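Long-range contacts in monomethylamine methyltransferase MtmB1 (Methanosarcina barkeri, PDB 1NTH), which catalyses transfer of the methyl group from monomethylamine to the corrinoid cofactor of its partner protein MtmC, a step in methanogenesis from methylamine: residues E60-A65 against T274-V279; I256-M261 against S292-G297; W317-I322 against S359-L364. One frame throughout, in Å; residues are numbered along the deposited sequence.

Contact 1: residues E60-A65 against T274-V279; sequences EKLFKA and TTIVDV
L62 and A65 meet T275, I276 and V279 in a buried helix-helix packing contact on the outer layer of the barrel, where helix 56-73 lies across helix 271-288. The two short segments cross at -68°, with axes 8.7 Å apart at closest approach. L62 does most of the reaching. Its CG stands anti to the backbone N (chi1 169°), which sets that atom 4.0 Å from V279 CG2. Its CD2 meets T275 CG2 at 3.6 Å, the two side chains crossing at about a right angle. T275 OG1 is hydrogen-bonded to I271 O, while CG2 is the atom that faces L62. Helix 271-288 is the connection of a beta-alpha-beta unit of the TIM barrel, running from strand 255-259 to strand 293-300, so helix 56-73 is a further layer laid on the ring of barrel helices. At the far end I276 straddles A65: CG1 lies 4.0 Å from A65 CB, and CG2 is 3.7 Å from A65 O. An alanine at I276 would probably open a gap beside A65 CB and its carbonyl O, and take one of the neighbours of L62 CD1. F63 CB points away from helix 271-288, yet its CD1 still grazes V279 CG1 at 4.4 Å, and the ring meets that of F325, at the end of helix 309-325.

Contact 2: residues I256-M261 against S292-G297; sequences IMDEQM and SWHLDG
D258 and H294, paired on adjacent parallel strands, belong to the tight part of this contact, with the backbone ladder around them. I256 O takes hydrogen bonds from both S292 N and W293 N; the parallel ladder continues with D258 N to W293 O, L295 N to D258 O (2.7 Å) and Q260 N to L295 O. On one face of the sheet, in the given conformer of M257 only, CG lies over the middle of the W293 six-membered ring, 3.4 Å from its centroid, a CH-pi contact, and SD follows obliquely, a Met-aromatic approach. W293 NE1 is held by S227 OG. Past E259 the ladder slackens: Q260 O stands 3.5 Å from G297 N, and a water lies 3.1 Å from Q260 O, to which it probably donates, and 2.7 Å from H294 NE2. On the sheet face opposite M257, H294 ND1 donates to D258 OD2 at 2.7 Å, in the ring plane and on the anti lone pair, though bent to 134° at the hydrogen. D258 OD2 also takes a bond from Q232 NE2, and OD1 is bonded to S289 OG. This grip on both oxygens of a His-carboxylate pair is likely to hold D258 in place and so help fix the turn of the imidazole, with NE2 toward the water.

Contact 3: residues W317-I322 against S359-L364; sequences WACATI and SGREIL
C319 lays its CB on one face of the R361 guanidinium, 3.2 Å above the plane and offset toward the rim, with NE as its nearest atom at 3.3 Å. NH2 and NH1 of that flat group have polar partners outside the two segments: NH2 forms a salt bridge with D296, and NH1 is hydrogen-bonded to H282 NE2. These bonds at two nitrogens should keep the plane from turning, with the cysteine packed against it. W317, whose CB points away from the 359-364 segment, stacks its indole on F47, and its NE1 is bonded to E50 O. C319 SG stands anti to the backbone N (chi1 -173°), which brings the sulfur to the 359-361 turn; there it lies 3.4 Å from R361 CD and equally 3.4 Å from S359 O. The arginine bends at chi2 (-72°), placing CD beside the sulfur. S359 brings OG to 3.7 Å from C319 CB, but its hydroxyl is hydrogen-bonded chiefly to T355 O, with D356 O also in range, in the last turn of its own helix. G360 follows with a positive phi of 104°, where a CB would be jammed against the S359 carbonyl O. The turn at G360 is a Schellman motif at the end of helix 343-359, after which the chain leads into strand 363-366 of the TIM barrel; the contact packs this turn against the neighbouring barrel helix 309-325, with R361 reaching back between helix and sheet.

How the contacts relate
Contact 2 lies in the barrel wall, its centre about 6 Å from that of the chain, while contact 1 sits in the outer layers and contact 3 between the two. Centres of contacts 2 and 3 are about 12 Å apart, joined by the salt bridge from R361 NH2 to D296 OD2 (2.9 Å). D296 also joins contact 2 to contact 1, about 16 Å away: its OD2 is modelled 2.4 Å from D278 OD2, too short to be read without doubt. Contacts 1 and 3, about 13 Å apart, share helix packing: L62 CD2 comes within 3.4 Å of T321 OG1. TIM-barrel active sites lie at the C-terminal strand ends, here toward Q260 and G297, so the active site is probably at that mouth.

Contact 1: residues E60-A65 against T274-V279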
ATOM      1  N   GLU A  60       5.519  47.682  -1.643  1.00 20.01           N
ATOM      2  CA  GLU A  60       4.751  47.602  -0.408  1.00 20.90           C
ATOM      3  C   GLU A  60       3.382  48.251  -0.588  1.00 19.56           C
ATOM      4  O   GLU A  60       2.388  47.773  -0.046  1.00 19.51           O
ATOM      5  CB  GLU A  60       5.501  48.270   0.746  1.00 23.19           C
ATOM      6  CG  GLU A  60       4.695  48.326   2.033  1.00 30.66           C
ATOM      7  CD  GLU A  60       5.532  48.710   3.236  1.00 35.67           C
ATOM      8  OE1 GLU A  60       6.372  49.626   3.113  1.00 39.24           O
ATOM      9  OE2 GLU A  60       5.339  48.099   4.310  1.00 38.73           O
ATOM     10  N   LYS A  61       3.325  49.338  -1.351  1.00 19.30           N
ATOM     11  CA  LYS A  61       2.044  49.995  -1.587  1.00 19.22           C
ATOM     12  C   LYS A  61       1.159  49.100  -2.453  1.00 19.37           C
ATOM     13  O   LYS A  61      -0.055  49.051  -2.265  1.00 19.67           O
ATOM     14  CB  LYS A  61       2.256  51.356  -2.255  1.00 22.11           C
ATOM     15  CG  LYS A  61       2.943  52.358  -1.339  1.00 25.52           C
ATOM     16  CD  LYS A  61       2.947  53.761  -1.923  1.00 27.86           C
ATOM     17  CE  LYS A  61       3.724  53.828  -3.225  1.00 31.69           C
ATOM     18  NZ  LYS A  61       3.657  55.192  -3.833  1.00 34.81           N
ATOM     19  N   LEU A  62       1.771  48.385  -3.392  1.00 19.01           N
ATOM     20  CA  LEU A  62       1.017  47.476  -4.250  1.00 18.45           C
ATOM     21  C   LEU A  62       0.444  46.343  -3.401  1.00 17.81           C
ATOM     22  O   LEU A  62      -0.687  45.910  -3.611  1.00 17.66           O
ATOM     23  CB  LEU A  62       1.912  46.893  -5.349  1.00 18.02           C
ATOM     24  CG  LEU A  62       1.309  45.736  -6.158  1.00 17.96           C
ATOM     25  CD1 LEU A  62      -0.004  46.174  -6.803  1.00 18.83           C
ATOM     26  CD2 LEU A  62       2.303  45.276  -7.222  1.00 17.92           C
ATOM     27  N   PHE A  63       1.226  45.862  -2.440  1.00 18.24           N
ATOM     28  CA  PHE A  63       0.748  44.787  -1.579  1.00 18.49           C
ATOM     29  C   PHE A  63      -0.441  45.277  -0.761  1.00 19.07           C
ATOM     30  O   PHE A  63      -1.459  44.590  -0.653  1.00 18.13           O
ATOM     31  CB  PHE A  63       1.851  44.307  -0.632  1.00 19.40           C
ATOM     32  CG  PHE A  63       1.401  43.226   0.310  1.00 21.45           C
ATOM     33  CD1 PHE A  63       1.103  41.952  -0.164  1.00 21.58           C
ATOM     34  CD2 PHE A  63       1.229  43.493   1.664  1.00 23.20           C
ATOM     35  CE1 PHE A  63       0.644  40.958   0.698  1.00 21.99           C
ATOM     36  CE2 PHE A  63       0.770  42.505   2.535  1.00 24.16           C
ATOM     37  CZ  PHE A  63       0.475  41.237   2.047  1.00 22.86           C
ATOM     38  N   LYS A  64      -0.307  46.464  -0.180  1.00 19.06           N
ATOM     39  CA  LYS A  64      -1.385  47.028   0.622  1.00 19.41           C
ATOM     40  C   LYS A  64      -2.631  47.239  -0.230  1.00 18.53           C
ATOM     41  O   LYS A  64      -3.745  47.004   0.228  1.00 19.09           O
ATOM     42  CB  LYS A  64      -0.943  48.350   1.253  1.00 21.79           C
ATOM     43  CG  LYS A  64       0.102  48.174   2.343  1.00 25.04           C
ATOM     44  CD  LYS A  64       0.483  49.519   2.944  0.50 27.09           C
ATOM     45  CE  LYS A  64       1.476  49.352   4.081  0.50 29.52           C
ATOM     46  NZ  LYS A  64       1.867  50.659   4.682  0.50 30.86           N
ATOM     47  N   ALA A  65      -2.434  47.674  -1.470  1.00 18.70           N
ATOM     48  CA  ALA A  65      -3.551  47.896  -2.388  1.00 18.08           C
ATOM     49  C   ALA A  65      -4.275  46.580  -2.676  1.00 18.76           C
ATOM     50  O   ALA A  65      -5.505  46.515  -2.647  1.00 18.52           O
ATOM     51  CB  ALA A  65      -3.046  48.507  -3.688  1.00 17.71           C
ATOM     52  N   THR A 274      -4.941  46.083 -12.903  1.00 19.32           N
ATOM     53  CA  THR A 274      -5.007  44.637 -13.057  1.00 18.56           C
ATOM     54  C   THR A 274      -4.036  43.947 -12.098  1.00 19.02           C
ATOM     55  O   THR A 274      -4.294  42.833 -11.642  1.00 17.88           O
ATOM     56  CB  THR A 274      -4.696  44.218 -14.510  1.00 19.77           C
ATOM     57  OG1 THR A 274      -5.616  44.866 -15.400  1.00 21.28           O
ATOM     58  CG2 THR A 274      -4.851  42.706 -14.679  1.00 18.82           C
ATOM     59  N   THR A 275      -2.929  44.614 -11.783  1.00 18.29           N
ATOM     60  CA  THR A 275      -1.945  44.042 -10.870  1.00 18.05           C
ATOM     61  C   THR A 275      -2.495  44.039  -9.445  1.00 17.84           C
ATOM     62  O   THR A 275      -2.233  43.120  -8.668  1.00 17.34           O
ATOM     63  CB  THR A 275      -0.613  44.818 -10.934  1.00 17.80           C
ATOM     64  OG1 THR A 275      -0.191  44.918 -12.303  1.00 18.11           O
ATOM     65  CG2 THR A 275       0.473  44.087 -10.139  1.00 17.40           C
ATOM     66  N   ILE A 276      -3.262  45.070  -9.099  1.00 16.90           N
ATOM     67  CA  ILE A 276      -3.875  45.142  -7.779  1.00 17.29           C
ATOM     68  C   ILE A 276      -4.798  43.930  -7.639  1.00 16.99           C
ATOM     69  O   ILE A 276      -4.807  43.256  -6.608  1.00 17.57           O
ATOM     70  CB  ILE A 276      -4.705  46.440  -7.616  1.00 17.43           C
ATOM     71  CG1 ILE A 276      -3.765  47.643  -7.536  1.00 18.16           C
ATOM     72  CG2 ILE A 276      -5.584  46.358  -6.370  1.00 17.81           C
ATOM     73  CD1 ILE A 276      -4.488  48.984  -7.492  1.00 18.84           C
ATOM     74  N   VAL A 277      -5.567  43.654  -8.687  1.00 17.14           N
ATOM     75  CA  VAL A 277      -6.476  42.511  -8.684  1.00 18.17           C
ATOM     76  C   VAL A 277      -5.670  41.218  -8.580  1.00 17.90           C
ATOM     77  O   VAL A 277      -6.046  40.303  -7.845  1.00 18.87           O
ATOM     78  CB  VAL A 277      -7.329  42.470  -9.978  1.00 19.40           C
ATOM     79  CG1 VAL A 277      -8.009  41.113 -10.126  1.00 20.85           C
ATOM     80  CG2 VAL A 277      -8.374  43.569  -9.935  1.00 20.25           C
ATOM     81  N   ASP A 278      -4.562  41.155  -9.314  1.00 17.87           N
ATOM     82  CA  ASP A 278      -3.707  39.969  -9.312  1.00 17.99           C
ATOM     83  C   ASP A 278      -3.201  39.672  -7.899  1.00 17.45           C
ATOM     84  O   ASP A 278      -3.242  38.526  -7.449  1.00 18.13           O
ATOM     85  CB  ASP A 278      -2.525  40.172 -10.261  1.00 16.78           C
ATOM     86  CG  ASP A 278      -1.847  38.868 -10.633  1.00 19.61           C
ATOM     87  OD1 ASP A 278      -2.216  37.819 -10.062  1.00 19.63           O
ATOM     88  OD2 ASP A 278      -0.946  38.895 -11.497  1.00 18.38           O
ATOM     89  N   VAL A 279      -2.719  40.697  -7.200  1.00 17.14           N
ATOM     90  CA  VAL A 279      -2.239  40.500  -5.834  1.00 16.29           C
ATOM     91  C   VAL A 279      -3.402  40.017  -4.971  1.00 17.09           C
ATOM     92  O   VAL A 279      -3.255  39.100  -4.161  1.00 16.65           O
ATOM     93  CB  VAL A 279      -1.648  41.811  -5.248  1.00 16.28           C
ATOM     94  CG1 VAL A 279      -1.392  41.660  -3.749  1.00 16.35           C
ATOM     95  CG2 VAL A 279      -0.350  42.151  -5.974  1.00 16.54           C
TER

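Contact 2: residues I256-M261 against S292-G297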
ATOM      1  N   ILE A 256      -3.216  21.410  -3.563  1.00 12.75           N
ATOM      2  CA  ILE A 256      -4.153  22.253  -4.300  1.00 13.41           C
ATOM      3  C   ILE A 256      -3.512  23.425  -5.026  1.00 13.34           C
ATOM      4  O   ILE A 256      -2.759  24.202  -4.435  1.00 13.37           O
ATOM      5  CB  ILE A 256      -5.241  22.815  -3.349  1.00 13.12           C
ATOM      6  CG1 ILE A 256      -6.073  21.664  -2.776  1.00 13.36           C
ATOM      7  CG2 ILE A 256      -6.135  23.806  -4.093  1.00 13.91           C
ATOM      8  CD1 ILE A 256      -7.087  22.099  -1.732  1.00 15.44           C
ATOM      9  N   MET A 257      -3.811  23.538  -6.317  1.00 14.47           N
ATOM     10  CA  MET A 257      -3.315  24.648  -7.120  1.00 14.48           C
ATOM     11  C   MET A 257      -4.509  25.506  -7.516  1.00 15.14           C
ATOM     12  O   MET A 257      -5.344  25.089  -8.318  1.00 14.69           O
ATOM     13  CB  MET A 257      -2.608  24.163  -8.389  1.00 15.14           C
ATOM     14  CG  MET A 257      -2.075  25.327  -9.236  0.85 15.61           C
ATOM     15  SD  MET A 257      -1.869  24.938 -10.985  0.85 14.88           S
ATOM     16  CE  MET A 257      -3.575  25.103 -11.547  0.85 14.85           C
ATOM     17  N   ASP A 258      -4.598  26.690  -6.925  1.00 15.44           N
ATOM     18  CA  ASP A 258      -5.666  27.626  -7.249  1.00 16.42           C
ATOM     19  C   ASP A 258      -5.115  28.476  -8.388  1.00 17.08           C
ATOM     20  O   ASP A 258      -3.942  28.845  -8.373  1.00 18.70           O
ATOM     21  CB  ASP A 258      -5.972  28.502  -6.032  1.00 18.12           C
ATOM     22  CG  ASP A 258      -6.818  29.715  -6.376  1.00 20.96           C
ATOM     23  OD1 ASP A 258      -8.038  29.694  -6.105  1.00 23.36           O
ATOM     24  OD2 ASP A 258      -6.255  30.686  -6.921  1.00 22.85           O
ATOM     25  N   GLU A 259      -5.937  28.770  -9.387  1.00 16.31           N
ATOM     26  CA  GLU A 259      -5.467  29.589 -10.495  1.00 17.49           C
ATOM     27  C   GLU A 259      -6.413  30.742 -10.791  1.00 17.89           C
ATOM     28  O   GLU A 259      -7.611  30.655 -10.535  1.00 17.32           O
ATOM     29  CB  GLU A 259      -5.305  28.745 -11.762  1.00 20.11           C
ATOM     30  CG  GLU A 259      -6.605  28.225 -12.342  0.85 22.28           C
ATOM     31  CD  GLU A 259      -6.401  27.504 -13.658  0.85 27.69           C
ATOM     32  OE1 GLU A 259      -7.407  27.130 -14.295  0.85 26.21           O
ATOM     33  OE2 GLU A 259      -5.232  27.312 -14.055  0.85 27.87           O
ATOM     34  N   GLN A 260      -5.854  31.831 -11.307  1.00 17.70           N
ATOM     35  CA  GLN A 260      -6.651  32.989 -11.694  1.00 19.13           C
ATOM     36  C   GLN A 260      -5.869  33.666 -12.804  1.00 20.16           C
ATOM     37  O   GLN A 260      -4.643  33.781 -12.738  1.00 20.18           O
ATOM     38  CB  GLN A 260      -6.873  33.947 -10.519  1.00 20.43           C
ATOM     39  CG  GLN A 260      -8.150  34.793 -10.664  1.00 22.58           C
ATOM     40  CD  GLN A 260      -7.937  36.087 -11.435  1.00 25.28           C
ATOM     41  OE1 GLN A 260      -8.805  36.520 -12.200  1.00 27.07           O
ATOM     42  NE2 GLN A 260      -6.793  36.723 -11.220  1.00 23.43           N
ATOM     43  N   MET A 261      -6.580  34.083 -13.841  1.00 20.10           N
ATOM     44  CA  MET A 261      -5.947  34.723 -14.979  1.00 21.20           C
ATOM     45  C   MET A 261      -6.546  36.105 -15.193  1.00 20.32           C
ATOM     46  O   MET A 261      -7.469  36.274 -15.989  1.00 20.18           O
ATOM     47  CB  MET A 261      -6.141  33.862 -16.226  1.00 23.22           C
ATOM     48  CG  MET A 261      -5.516  32.466 -16.126  1.00 27.07           C
ATOM     49  SD  MET A 261      -6.326  31.327 -14.956  0.85 30.23           S
ATOM     50  CE  MET A 261      -7.723  30.763 -15.949  0.85 33.73           C
ATOM     51  N   SER A 292      -2.263  25.287  -2.001  1.00 14.05           N
ATOM     52  CA  SER A 292      -0.898  24.941  -1.627  1.00 14.06           C
ATOM     53  C   SER A 292      -0.044  25.933  -2.411  1.00 13.32           C
ATOM     54  O   SER A 292       0.994  26.387  -1.943  1.00 13.94           O
ATOM     55  CB  SER A 292      -0.559  23.513  -2.058  1.00 13.83           C
ATOM     56  OG  SER A 292      -1.336  22.569  -1.345  1.00 14.58           O
ATOM     57  N   TRP A 293      -0.485  26.240  -3.630  1.00 13.70           N
ATOM     58  CA  TRP A 293       0.193  27.223  -4.463  1.00 12.95           C
ATOM     59  C   TRP A 293      -0.808  27.854  -5.423  1.00 13.20           C
ATOM     60  O   TRP A 293      -1.886  27.304  -5.660  1.00 13.59           O
ATOM     61  CB  TRP A 293       1.395  26.620  -5.220  1.00 13.89           C
ATOM     62  CG  TRP A 293       1.126  25.559  -6.259  1.00 12.91           C
ATOM     63  CD1 TRP A 293       0.856  24.238  -6.040  1.00 13.83           C
ATOM     64  CD2 TRP A 293       1.257  25.709  -7.681  1.00 13.65           C
ATOM     65  NE1 TRP A 293       0.829  23.550  -7.233  1.00 14.68           N
ATOM     66  CE2 TRP A 293       1.071  24.431  -8.257  1.00 13.58           C
ATOM     67  CE3 TRP A 293       1.522  26.798  -8.522  1.00 14.96           C
ATOM     68  CZ2 TRP A 293       1.141  24.213  -9.639  1.00 14.35           C
ATOM     69  CZ3 TRP A 293       1.591  26.582  -9.898  1.00 15.68           C
ATOM     70  CH2 TRP A 293       1.402  25.297 -10.441  1.00 13.91           C
ATOM     71  N   HIS A 294      -0.458  29.022  -5.947  1.00 14.21           N
ATOM     72  CA  HIS A 294      -1.341  29.743  -6.854  1.00 14.00           C
ATOM     73  C   HIS A 294      -0.719  29.946  -8.224  1.00 13.42           C
ATOM     74  O   HIS A 294       0.434  30.366  -8.337  1.00 14.43           O
ATOM     75  CB  HIS A 294      -1.689  31.110  -6.261  1.00 15.19           C
ATOM     76  CG  HIS A 294      -2.492  31.978  -7.179  1.00 15.44           C
ATOM     77  ND1 HIS A 294      -3.830  31.760  -7.429  1.00 16.75           N
ATOM     78  CD2 HIS A 294      -2.139  33.049  -7.928  1.00 16.51           C
ATOM     79  CE1 HIS A 294      -4.267  32.661  -8.293  1.00 17.66           C
ATOM     80  NE2 HIS A 294      -3.260  33.455  -8.612  1.00 17.15           N
ATOM     81  N   LEU A 295      -1.498  29.655  -9.259  1.00 13.99           N
ATOM     82  CA  LEU A 295      -1.048  29.810 -10.630  1.00 14.05           C
ATOM     83  C   LEU A 295      -1.665  31.075 -11.223  1.00 15.68           C
ATOM     84  O   LEU A 295      -2.887  31.223 -11.256  1.00 16.04           O
ATOM     85  CB  LEU A 295      -1.470  28.606 -11.468  1.00 15.40           C
ATOM     86  CG  LEU A 295      -1.030  28.657 -12.934  1.00 15.66           C
ATOM     87  CD1 LEU A 295       0.480  28.494 -13.038  1.00 17.47           C
ATOM     88  CD2 LEU A 295      -1.730  27.560 -13.694  1.00 15.95           C
ATOM     89  N   ASP A 296      -0.807  31.976 -11.686  1.00 16.28           N
ATOM     90  CA  ASP A 296      -1.235  33.237 -12.286  1.00 17.41           C
ATOM     91  C   ASP A 296      -1.265  33.046 -13.802  1.00 19.21           C
ATOM     92  O   ASP A 296      -0.954  31.966 -14.311  1.00 19.24           O
ATOM     93  CB  ASP A 296      -0.231  34.331 -11.903  1.00 17.64           C
ATOM     94  CG  ASP A 296      -0.738  35.740 -12.178  1.00 20.18           C
ATOM     95  OD1 ASP A 296      -1.855  35.910 -12.716  1.00 19.80           O
ATOM     96  OD2 ASP A 296       0.005  36.686 -11.842  1.00 19.63           O
ATOM     97  N   GLY A 297      -1.643  34.097 -14.520  1.00 18.28           N
ATOM     98  CA  GLY A 297      -1.690  34.031 -15.967  1.00 18.94           C
ATOM     99  C   GLY A 297      -2.345  35.275 -16.534  1.00 18.21           C
ATOM    100  O   GLY A 297      -3.373  35.176 -17.201  1.00 19.94           O
TER
HETATM  101  O   HOH W   1      -3.637  35.475 -10.388  1.00 20.58           O

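Contact 3: residues W317-I322 against S359-L364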
ATOM      1  N   TRP A 317       5.388  42.277 -11.410  1.00 17.90           N
ATOM      2  CA  TRP A 317       5.130  43.060 -10.209  1.00 17.06           C
ATOM      3  C   TRP A 317       4.342  42.275  -9.169  1.00 16.72           C
ATOM      4  O   TRP A 317       4.639  42.347  -7.978  1.00 17.35           O
ATOM      5  CB  TRP A 317       4.380  44.355 -10.553  1.00 17.71           C
ATOM      6  CG  TRP A 317       5.283  45.447 -11.037  1.00 17.73           C
ATOM      7  CD1 TRP A 317       5.851  45.564 -12.274  1.00 18.35           C
ATOM      8  CD2 TRP A 317       5.757  46.561 -10.271  1.00 17.92           C
ATOM      9  NE1 TRP A 317       6.650  46.684 -12.326  1.00 18.97           N
ATOM     10  CE2 TRP A 317       6.610  47.314 -11.110  1.00 17.83           C
ATOM     11  CE3 TRP A 317       5.543  46.997  -8.955  1.00 18.45           C
ATOM     12  CZ2 TRP A 317       7.250  48.483 -10.675  1.00 19.20           C
ATOM     13  CZ3 TRP A 317       6.180  48.161  -8.521  1.00 17.88           C
ATOM     14  CH2 TRP A 317       7.022  48.888  -9.382  1.00 18.58           C
ATOM     15  N   ALA A 318       3.339  41.524  -9.611  1.00 17.64           N
ATOM     16  CA  ALA A 318       2.536  40.747  -8.674  1.00 16.56           C
ATOM     17  C   ALA A 318       3.397  39.712  -7.947  1.00 17.68           C
ATOM     18  O   ALA A 318       3.346  39.600  -6.721  1.00 17.33           O
ATOM     19  CB  ALA A 318       1.388  40.059  -9.409  1.00 17.90           C
ATOM     20  N   CYS A 319       4.195  38.966  -8.702  1.00 17.45           N
ATOM     21  CA  CYS A 319       5.040  37.939  -8.104  1.00 18.98           C
ATOM     22  C   CYS A 319       6.157  38.503  -7.236  1.00 18.48           C
ATOM     23  O   CYS A 319       6.421  37.989  -6.148  1.00 18.72           O
ATOM     24  CB  CYS A 319       5.645  37.042  -9.184  1.00 19.13           C
ATOM     25  SG  CYS A 319       6.541  35.625  -8.486  1.00 23.22           S
ATOM     26  N   ALA A 320       6.824  39.554  -7.705  1.00 18.30           N
ATOM     27  CA  ALA A 320       7.901  40.146  -6.920  1.00 17.75           C
ATOM     28  C   ALA A 320       7.345  40.627  -5.588  1.00 18.40           C
ATOM     29  O   ALA A 320       7.972  40.469  -4.541  1.00 18.62           O
ATOM     30  CB  ALA A 320       8.538  41.309  -7.674  1.00 19.19           C
ATOM     31  N   THR A 321       6.155  41.217  -5.635  1.00 17.14           N
ATOM     32  CA  THR A 321       5.512  41.733  -4.438  1.00 16.92           C
ATOM     33  C   THR A 321       5.056  40.603  -3.519  1.00 17.63           C
ATOM     34  O   THR A 321       5.264  40.657  -2.307  1.00 17.31           O
ATOM     35  CB  THR A 321       4.320  42.623  -4.822  1.00 18.23           C
ATOM     36  OG1 THR A 321       4.800  43.709  -5.626  1.00 18.93           O
ATOM     37  CG2 THR A 321       3.635  43.181  -3.585  1.00 17.39           C
ATOM     38  N   ILE A 322       4.434  39.580  -4.094  1.00 17.11           N
ATOM     39  CA  ILE A 322       3.983  38.442  -3.303  1.00 17.35           C
ATOM     40  C   ILE A 322       5.197  37.738  -2.685  1.00 18.39           C
ATOM     41  O   ILE A 322       5.145  37.284  -1.540  1.00 19.58           O
ATOM     42  CB  ILE A 322       3.173  37.456  -4.182  1.00 17.96           C
ATOM     43  CG1 ILE A 322       1.783  38.040  -4.465  1.00 18.87           C
ATOM     44  CG2 ILE A 322       3.066  36.090  -3.498  1.00 19.89           C
ATOM     45  CD1 ILE A 322       0.925  38.243  -3.227  1.00 20.10           C
ATOM     46  N   SER A 359      11.308  37.325 -11.474  1.00 16.67           N
ATOM     47  CA  SER A 359      10.345  37.879 -10.523  1.00 17.83           C
ATOM     48  C   SER A 359      10.105  36.990  -9.306  1.00 18.36           C
ATOM     49  O   SER A 359       9.450  37.409  -8.353  1.00 19.69           O
ATOM     50  CB  SER A 359       9.011  38.190 -11.221  1.00 18.54           C
ATOM     51  OG  SER A 359       8.350  37.017 -11.664  1.00 20.20           O
ATOM     52  N   GLY A 360      10.616  35.763  -9.342  1.00 17.07           N
ATOM     53  CA  GLY A 360      10.462  34.875  -8.199  1.00 16.67           C
ATOM     54  C   GLY A 360       9.441  33.749  -8.252  1.00 15.92           C
ATOM     55  O   GLY A 360       9.096  33.199  -7.210  1.00 17.10           O
ATOM     56  N   ARG A 361       8.953  33.392  -9.436  1.00 15.58           N
ATOM     57  CA  ARG A 361       7.973  32.308  -9.539  1.00 15.87           C
ATOM     58  C   ARG A 361       8.625  30.981  -9.172  1.00 15.78           C
ATOM     59  O   ARG A 361       9.781  30.739  -9.515  1.00 15.06           O
ATOM     60  CB  ARG A 361       7.420  32.199 -10.963  1.00 16.69           C
ATOM     61  CG  ARG A 361       6.592  33.384 -11.427  1.00 16.94           C
ATOM     62  CD  ARG A 361       5.228  33.440 -10.750  1.00 19.16           C
ATOM     63  NE  ARG A 361       4.496  34.629 -11.178  1.00 17.62           N
ATOM     64  CZ  ARG A 361       3.312  35.005 -10.704  1.00 19.13           C
ATOM     65  NH1 ARG A 361       2.696  34.284  -9.777  1.00 18.33           N
ATOM     66  NH2 ARG A 361       2.752  36.125 -11.146  1.00 18.18           N
ATOM     67  N   GLU A 362       7.884  30.124  -8.478  1.00 15.04           N
ATOM     68  CA  GLU A 362       8.416  28.820  -8.101  1.00 16.06           C
ATOM     69  C   GLU A 362       8.170  27.792  -9.198  1.00 15.92           C
ATOM     70  O   GLU A 362       8.938  26.843  -9.348  1.00 17.23           O
ATOM     71  CB  GLU A 362       7.773  28.320  -6.805  1.00 17.02           C
ATOM     72  CG  GLU A 362       8.289  28.965  -5.527  1.00 17.87           C
ATOM     73  CD  GLU A 362       7.789  30.379  -5.310  1.00 20.04           C
ATOM     74  OE1 GLU A 362       6.657  30.694  -5.735  1.00 19.16           O
ATOM     75  OE2 GLU A 362       8.525  31.176  -4.691  1.00 20.23           O
ATOM     76  N   ILE A 363       7.097  27.982  -9.962  1.00 15.20           N
ATOM     77  CA  ILE A 363       6.742  27.050 -11.025  1.00 14.67           C
ATOM     78  C   ILE A 363       6.385  27.746 -12.339  1.00 15.79           C
ATOM     79  O   ILE A 363       5.689  28.762 -12.345  1.00 16.86           O
ATOM     80  CB  ILE A 363       5.533  26.180 -10.598  1.00 15.18           C
ATOM     81  CG1 ILE A 363       5.885  25.378  -9.338  1.00 14.74           C
ATOM     82  CG2 ILE A 363       5.130  25.248 -11.737  1.00 16.07           C
ATOM     83  CD1 ILE A 363       4.701  24.627  -8.735  1.00 15.90           C
ATOM     84  N   LEU A 364       6.877  27.198 -13.446  1.00 14.88           N
ATOM     85  CA  LEU A 364       6.578  27.718 -14.781  1.00 14.95           C
ATOM     86  C   LEU A 364       5.731  26.631 -15.438  1.00 16.22           C
ATOM     87  O   LEU A 364       6.191  25.500 -15.598  1.00 17.22           O
ATOM     88  CB  LEU A 364       7.866  27.927 -15.586  1.00 15.62           C
ATOM     89  CG  LEU A 364       8.990  28.716 -14.914  1.00 16.08           C
ATOM     90  CD1 LEU A 364      10.124  28.932 -15.915  1.00 18.03           C
ATOM     91  CD2 LEU A 364       8.457  30.046 -14.418  1.00 17.46           C
TER